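Local coordinates for protein carboxylesterase YbfK (Bacillus subtilis, PDB 4CCY) that hydrolyses carboxylic esters to an alcohol and a carboxylate, as a cytoplasmic carboxylesterase of the alpha/beta hydrolase superfamily, at residues A[185-190]-A[273-278]; A[249-253]-A[264-268]. All coordinates share one frame; numbering follows the deposited sequence.

Contact 1 is buried and contact 2 lies at the surface; their centres are about 16 Å apart. Contact 1 joins the end of helix 175-186 and the turn after it to the loop of His-273 and the short helix 275-278. Contact 2 packs helix 249-259 on strand 264-268. The strand and helix 275-278 follow each other in the chain, and Val-268 touches Leu-275. Neither contact has a direct hydrogen bond across it. Waters and a carboxylate bridge contact 1, whereas contact 2 is mainly apolar. Each has a sodium ion on one of its segments, bound by Thr-186, Gly-187 and Tyr-190 in the first and by Gln-249 in the second.

Contact 1: residues A[185-190]-A[273-278]. With NA (sodium ion), chain D.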
loop_
_atom_site.group_PDB
_atom_site.type_symbol
_atom_site.label_atom_id
_atom_site.label_comp_id
_atom_site.label_asym_id
_atom_site.label_seq_id
_atom_site.Cartn_x
_atom_site.Cartn_y
_atom_site.Cartn_z
ATOM N N ILE A 185 -8.413 2.853 13.298
ATOM C CA ILE A 185 -7.810 1.894 12.372
ATOM C C ILE A 185 -6.859 0.898 13.066
ATOM O O ILE A 185 -6.805 -0.275 12.695
ATOM C CB ILE A 185 -7.134 2.613 11.172
ATOM C CG1 ILE A 185 -7.052 1.694 9.957
ATOM C CG2 ILE A 185 -5.760 3.166 11.536
ATOM C CD1 ILE A 185 -8.377 1.508 9.259
ATOM N N THR A 186 -6.129 1.367 14.079
ATOM C CA THR A 186 -5.209 0.498 14.818
ATOM C C THR A 186 -5.952 -0.515 15.668
ATOM O O THR A 186 -5.532 -1.663 15.753
ATOM C CB THR A 186 -4.227 1.272 15.727
ATOM O OG1 THR A 186 -4.952 2.113 16.642
ATOM C CG2 THR A 186 -3.236 2.085 14.904
ATOM N N GLY A 187 -7.056 -0.088 16.281
ATOM C CA GLY A 187 -7.799 -0.917 17.227
ATOM C C GLY A 187 -7.201 -0.813 18.618
ATOM O O GLY A 187 -6.153 -0.186 18.813
ATOM N N ASP A 188 -7.856 -1.429 19.593
ATOM C CA ASP A 188 -7.443 -1.281 20.985
ATOM C C ASP A 188 -6.203 -2.089 21.370
ATOM O O ASP A 188 -5.670 -1.910 22.457
ATOM C CB ASP A 188 -8.617 -1.589 21.922
ATOM C CG ASP A 188 -9.667 -0.498 21.893
ATOM O OD1 ASP A 188 -9.279 0.679 21.734
ATOM O OD2 ASP A 188 -10.875 -0.806 22.007
ATOM N N SER A 189 -5.738 -2.947 20.467
ATOM C CA SER A 189 -4.612 -3.839 20.750
ATOM C C SER A 189 -3.277 -3.384 20.171
ATOM O O SER A 189 -2.238 -3.947 20.505
ATOM C CB SER A 189 -4.912 -5.254 20.254
ATOM O OG SER A 189 -6.025 -5.801 20.935
ATOM N N TYR A 190 -3.294 -2.385 19.299
ATOM C CA TYR A 190 -2.064 -1.969 18.643
ATOM C C TYR A 190 -1.867 -0.457 18.672
ATOM O O TYR A 190 -2.800 0.303 18.413
ATOM C CB TYR A 190 -2.022 -2.494 17.200
ATOM C CG TYR A 190 -0.765 -2.089 16.457
ATOM C CD1 TYR A 190 0.466 -2.664 16.774
ATOM C CD2 TYR A 190 -0.802 -1.117 15.454
ATOM C CE1 TYR A 190 1.619 -2.286 16.115
ATOM C CE2 TYR A 190 0.355 -0.729 14.788
ATOM C CZ TYR A 190 1.560 -1.320 15.119
ATOM O OH TYR A 190 2.714 -0.950 14.475
ATOM N N HIS A 273 -6.532 -4.083 10.635
ATOM C CA HIS A 273 -6.184 -3.556 9.317
ATOM C C HIS A 273 -4.704 -3.521 9.046
ATOM O O HIS A 273 -4.259 -3.869 7.942
ATOM C CB HIS A 273 -6.745 -2.137 9.182
ATOM C CG HIS A 273 -6.659 -1.570 7.781
ATOM N ND1 HIS A 273 -7.352 -2.089 6.749
ATOM C CD2 HIS A 273 -5.931 -0.487 7.265
ATOM C CE1 HIS A 273 -7.083 -1.385 5.623
ATOM N NE2 HIS A 273 -6.215 -0.408 5.938
ATOM N N LEU A 274 -3.926 -3.098 10.047
ATOM C CA LEU A 274 -2.503 -2.811 9.859
ATOM C C LEU A 274 -1.632 -4.058 10.031
ATOM O O LEU A 274 -0.681 -4.080 10.816
ATOM C CB LEU A 274 -2.068 -1.685 10.800
ATOM C CG LEU A 274 -2.771 -0.337 10.600
ATOM C CD1 LEU A 274 -2.222 0.673 11.586
ATOM C CD2 LEU A 274 -2.654 0.182 9.164
ATOM N N LEU A 275 -1.954 -5.078 9.242
ATOM C CA LEU A 275 -1.444 -6.430 9.436
ATOM C C LEU A 275 0.078 -6.554 9.320
ATOM O O LEU A 275 0.696 -7.305 10.085
ATOM C CB LEU A 275 -2.161 -7.398 8.479
ATOM C CG LEU A 275 -1.895 -8.909 8.460
ATOM C CD1 LEU A 275 -1.757 -9.509 9.859
ATOM C CD2 LEU A 275 -3.010 -9.609 7.676
ATOM N N SER A 276 0.686 -5.835 8.383
ATOM C CA SER A 276 2.136 -5.922 8.218
ATOM C C SER A 276 2.881 -5.268 9.389
ATOM O O SER A 276 4.042 -5.608 9.657
ATOM C CB SER A 276 2.577 -5.313 6.890
ATOM O OG SER A 276 2.183 -3.955 6.820
ATOM N N LEU A 277 2.216 -4.334 10.075
ATOM C CA LEU A 277 2.798 -3.654 11.232
ATOM C C LEU A 277 2.532 -4.391 12.547
ATOM O O LEU A 277 3.391 -4.407 13.435
ATOM C CB LEU A 277 2.303 -2.205 11.335
ATOM C CG LEU A 277 2.866 -1.168 10.348
ATOM C CD1 LEU A 277 1.953 0.046 10.291
ATOM C CD2 LEU A 277 4.302 -0.761 10.685
ATOM N N GLU A 278 1.346 -4.983 12.656
ATOM C CA GLU A 278 0.906 -5.702 13.862
ATOM C C GLU A 278 1.490 -7.097 14.039
ATOM O O GLU A 278 1.765 -7.519 15.160
ATOM C CB GLU A 278 -0.601 -5.862 13.823
ATOM C CG GLU A 278 -1.337 -4.907 14.722
ATOM C CD GLU A 278 -2.814 -5.218 14.799
ATOM O OE1 GLU A 278 -3.514 -4.955 13.806
ATOM O OE2 GLU A 278 -3.257 -5.733 15.849
HETATM NA NA NA D . -4.696 1.689 19.043
HETATM O O HOH W 1 -8.533 -2.564 11.883
HETATM O O HOH W 2 -4.502 -2.668 12.789
HETATM O O HOH W 3 -5.154 -4.024 17.153
HETATM O O HOH W 4 -6.712 2.548 19.333
HETATM O O HOH W 5 -3.302 3.579 19.014
HETATM O O HOH W 6 -4.119 1.080 21.169
#
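His-273 meets Ile-185 through its ring: His-273 CD2 lies 3.6 Å from Ile-185 CG1. Its CG is anti to the backbone N (chi1 -170°), which carries the ring to the end of the Ile-185 side chain. His-273 ND1 is hydrogen-bonded to Glu-244 and NE2 to Ser-129, the arrangement of a Ser-His-Glu charge relay, the role assigned to these three by similarity. Water 1 links the backbone of the first pair, accepting from His-273 N and donating to Ile-185 O. Leu-274, the N-cap residue of helix 275-278, sets CD1 3.7 Å from Thr-186 CG2. Its N donates to water 2, which also lies 2.7 Å from Glu-278 OE1. Leu-277 CB lies 3.4 Å from Tyr-190 OH, the two side chains crossing at about a right angle. Glu-278 lays CG over one face of the Tyr-190 ring, 3.4 Å from Tyr-190 CG, with its carboxylate plane 29° from the ring. Glu-278 OE2 accepts a hydrogen bond of 2.9 Å from water 3, which also donates to Thr-186 O. Thr-186 OG1, also hydrogen-bonded to Ile-182 O, binds a sodium ion with Gly-187 O, Tyr-190 O and three waters. The polar link between the segments thus runs through water. Glu-278 OE1 accepts directly from Gly-272 N, so its carboxylate joins the end of helix 175-186, through water 3, to the residue before the histidine.

Contact 2: residues A[249-253]-A[264-268]; sequences QQMAF and QAEIV. With NA (sodium ion), chain C.
Phe-253 and Ile-267 are the main apolar pair between helix 249-259 and strand 264-268. The two elements belong to the beta-alpha-beta unit formed by strand 236-241, helix 249-259 and strand 264-268, part of the alpha/beta hydrolase fold. The short segments run nearly antiparallel, at 167°, their axes approaching to 9.1 Å.

The apolar contacts come first. Ile-267 brings its CD1 tip within 3.6 Å of Phe-253 CB, and the same methyl lies 3.8 Å from Phe-253 CG. Phe-253 holds its ring anti to the backbone N (chi1 165°), which extends it from the helix toward the strand. On the strand, Ala-265 CB lies 3.8 Å from Phe-253 CD1. Ile-267 also touches Glu-242 of a loop.

No hydrogen bond crosses the contact. Gln-250 bends at chi2 (58°), and its OE1 comes to 3.4 Å from Ile-267 CD1. Its NE2 makes a weak hydrogen bond to Glu-254. Glu-266 has its CB pointing away from the helix; its carboxylate is held on the other side of the strand by a salt bridge to Arg-286 and a hydrogen bond with Tyr-282 OH.

The metal bond belongs to Gln-249. Gln-249 OE1 binds a sodium ion at 2.3 Å. Glu-244 O, Tyr-247 O and three waters complete the site. The ion thus joins the first residue of the helix to the backbone of Tyr-247 and of Glu-244, a charge-relay residue by similarity.

On the side of the ring that faces Ala-265, Phe-253 CE1 lies 3.3 Å from Ala-265 O, which sits at the ring edge near its plane.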
loop_
_atom_site.group_PDB
_atom_site.type_symbol
_atom_site.label_atom_id
_atom_site.label_comp_id
_atom_site.label_asym_id
_atom_site.label_seq_id
_atom_site.Cartn_x
_atom_site.Cartn_y
_atom_site.Cartn_z
ATOM N N GLN A 249 -14.363 -8.526 6.721
ATOM C CA GLN A 249 -13.297 -9.295 6.064
ATOM C C GLN A 249 -13.697 -10.743 5.765
ATOM O O GLN A 249 -13.149 -11.350 4.853
ATOM C CB GLN A 249 -11.970 -9.209 6.835
ATOM C CG GLN A 249 -11.912 -9.981 8.153
ATOM C CD GLN A 249 -12.837 -9.423 9.211
ATOM O OE1 GLN A 249 -13.138 -8.227 9.238
ATOM N NE2 GLN A 249 -13.297 -10.282 10.087
ATOM N N GLN A 250 -14.664 -11.290 6.506
ATOM C CA GLN A 250 -15.164 -12.636 6.205
ATOM C C GLN A 250 -15.784 -12.695 4.795
ATOM O O GLN A 250 -15.412 -13.549 3.985
ATOM C CB GLN A 250 -16.156 -13.133 7.274
ATOM C CG GLN A 250 -16.568 -14.595 7.119
ATOM C CD GLN A 250 -15.397 -15.567 7.158
ATOM O OE1 GLN A 250 -14.456 -15.415 7.943
ATOM N NE2 GLN A 250 -15.458 -16.583 6.316
ATOM N N MET A 251 -16.707 -11.778 4.510
ATOM C CA MET A 251 -17.327 -11.657 3.190
ATOM C C MET A 251 -16.312 -11.385 2.068
ATOM O O MET A 251 -16.442 -11.920 0.983
ATOM C CB MET A 251 -18.400 -10.560 3.207
ATOM C CG MET A 251 -19.611 -10.873 4.090
ATOM S SD MET A 251 -20.820 -9.527 4.153
ATOM C CE MET A 251 -21.324 -9.392 2.432
ATOM N N ALA A 252 -15.319 -10.537 2.326
ATOM C CA ALA A 252 -14.274 -10.258 1.342
ATOM C C ALA A 252 -13.467 -11.528 1.065
ATOM O O ALA A 252 -13.218 -11.874 -0.094
ATOM C CB ALA A 252 -13.368 -9.148 1.839
ATOM N N PHE A 253 -13.082 -12.222 2.138
ATOM C CA PHE A 253 -12.408 -13.524 2.055
ATOM C C PHE A 253 -13.210 -14.567 1.256
ATOM O O PHE A 253 -12.699 -15.142 0.284
ATOM C CB PHE A 253 -12.066 -14.040 3.464
ATOM C CG PHE A 253 -11.704 -15.496 3.502
ATOM C CD1 PHE A 253 -10.416 -15.915 3.179
ATOM C CD2 PHE A 253 -12.663 -16.459 3.847
ATOM C CE1 PHE A 253 -10.084 -17.258 3.204
ATOM C CE2 PHE A 253 -12.335 -17.808 3.877
ATOM C CZ PHE A 253 -11.044 -18.211 3.556
ATOM N N GLN A 264 -4.502 -17.712 -2.810
ATOM C CA GLN A 264 -4.257 -18.073 -1.428
ATOM C C GLN A 264 -4.747 -16.910 -0.575
ATOM O O GLN A 264 -4.152 -15.825 -0.570
ATOM C CB GLN A 264 -2.782 -18.392 -1.204
ATOM C CG GLN A 264 -2.324 -19.574 -2.049
ATOM C CD GLN A 264 -0.826 -19.781 -2.065
ATOM O OE1 GLN A 264 -0.127 -19.430 -1.117
ATOM N NE2 GLN A 264 -0.319 -20.365 -3.154
ATOM N N ALA A 265 -5.868 -17.131 0.095
ATOM C CA ALA A 265 -6.488 -16.103 0.927
ATOM C C ALA A 265 -6.617 -16.613 2.356
ATOM O O ALA A 265 -6.900 -17.798 2.571
ATOM C CB ALA A 265 -7.849 -15.713 0.368
ATOM N N GLU A 266 -6.400 -15.715 3.322
ATOM C CA GLU A 266 -6.442 -16.058 4.731
ATOM C C GLU A 266 -6.835 -14.878 5.602
ATOM O O GLU A 266 -6.698 -13.714 5.205
ATOM C CB GLU A 266 -5.084 -16.630 5.197
ATOM C CG GLU A 266 -3.904 -15.673 5.062
ATOM C CD GLU A 266 -2.573 -16.317 5.428
ATOM O OE1 GLU A 266 -1.976 -16.985 4.583
ATOM O OE2 GLU A 266 -2.121 -16.181 6.567
ATOM N N ILE A 267 -7.294 -15.192 6.809
ATOM C CA ILE A 267 -7.601 -14.196 7.813
ATOM C C ILE A 267 -6.743 -14.490 9.052
ATOM O O ILE A 267 -6.848 -15.561 9.659
ATOM C CB ILE A 267 -9.108 -14.186 8.154
ATOM C CG1 ILE A 267 -9.954 -13.872 6.892
ATOM C CG2 ILE A 267 -9.391 -13.197 9.271
ATOM C CD1 ILE A 267 -11.437 -14.161 7.034
ATOM N N VAL A 268 -5.898 -13.530 9.415
ATOM C CA VAL A 268 -4.892 -13.705 10.461
ATOM C C VAL A 268 -5.433 -13.268 11.836
ATOM O O VAL A 268 -6.063 -12.209 11.970
ATOM C CB VAL A 268 -3.606 -12.940 10.087
ATOM C CG1 VAL A 268 -2.526 -13.089 11.155
ATOM C CG2 VAL A 268 -3.092 -13.411 8.730
HETATM NA NA NA C . -14.253 -6.525 10.324
HETATM O O HOH W 7 -13.926 -7.672 12.450
HETATM O O HOH W 8 -15.905 -4.544 10.962
HETATM O O HOH W 9 -16.411 -7.842 10.161
#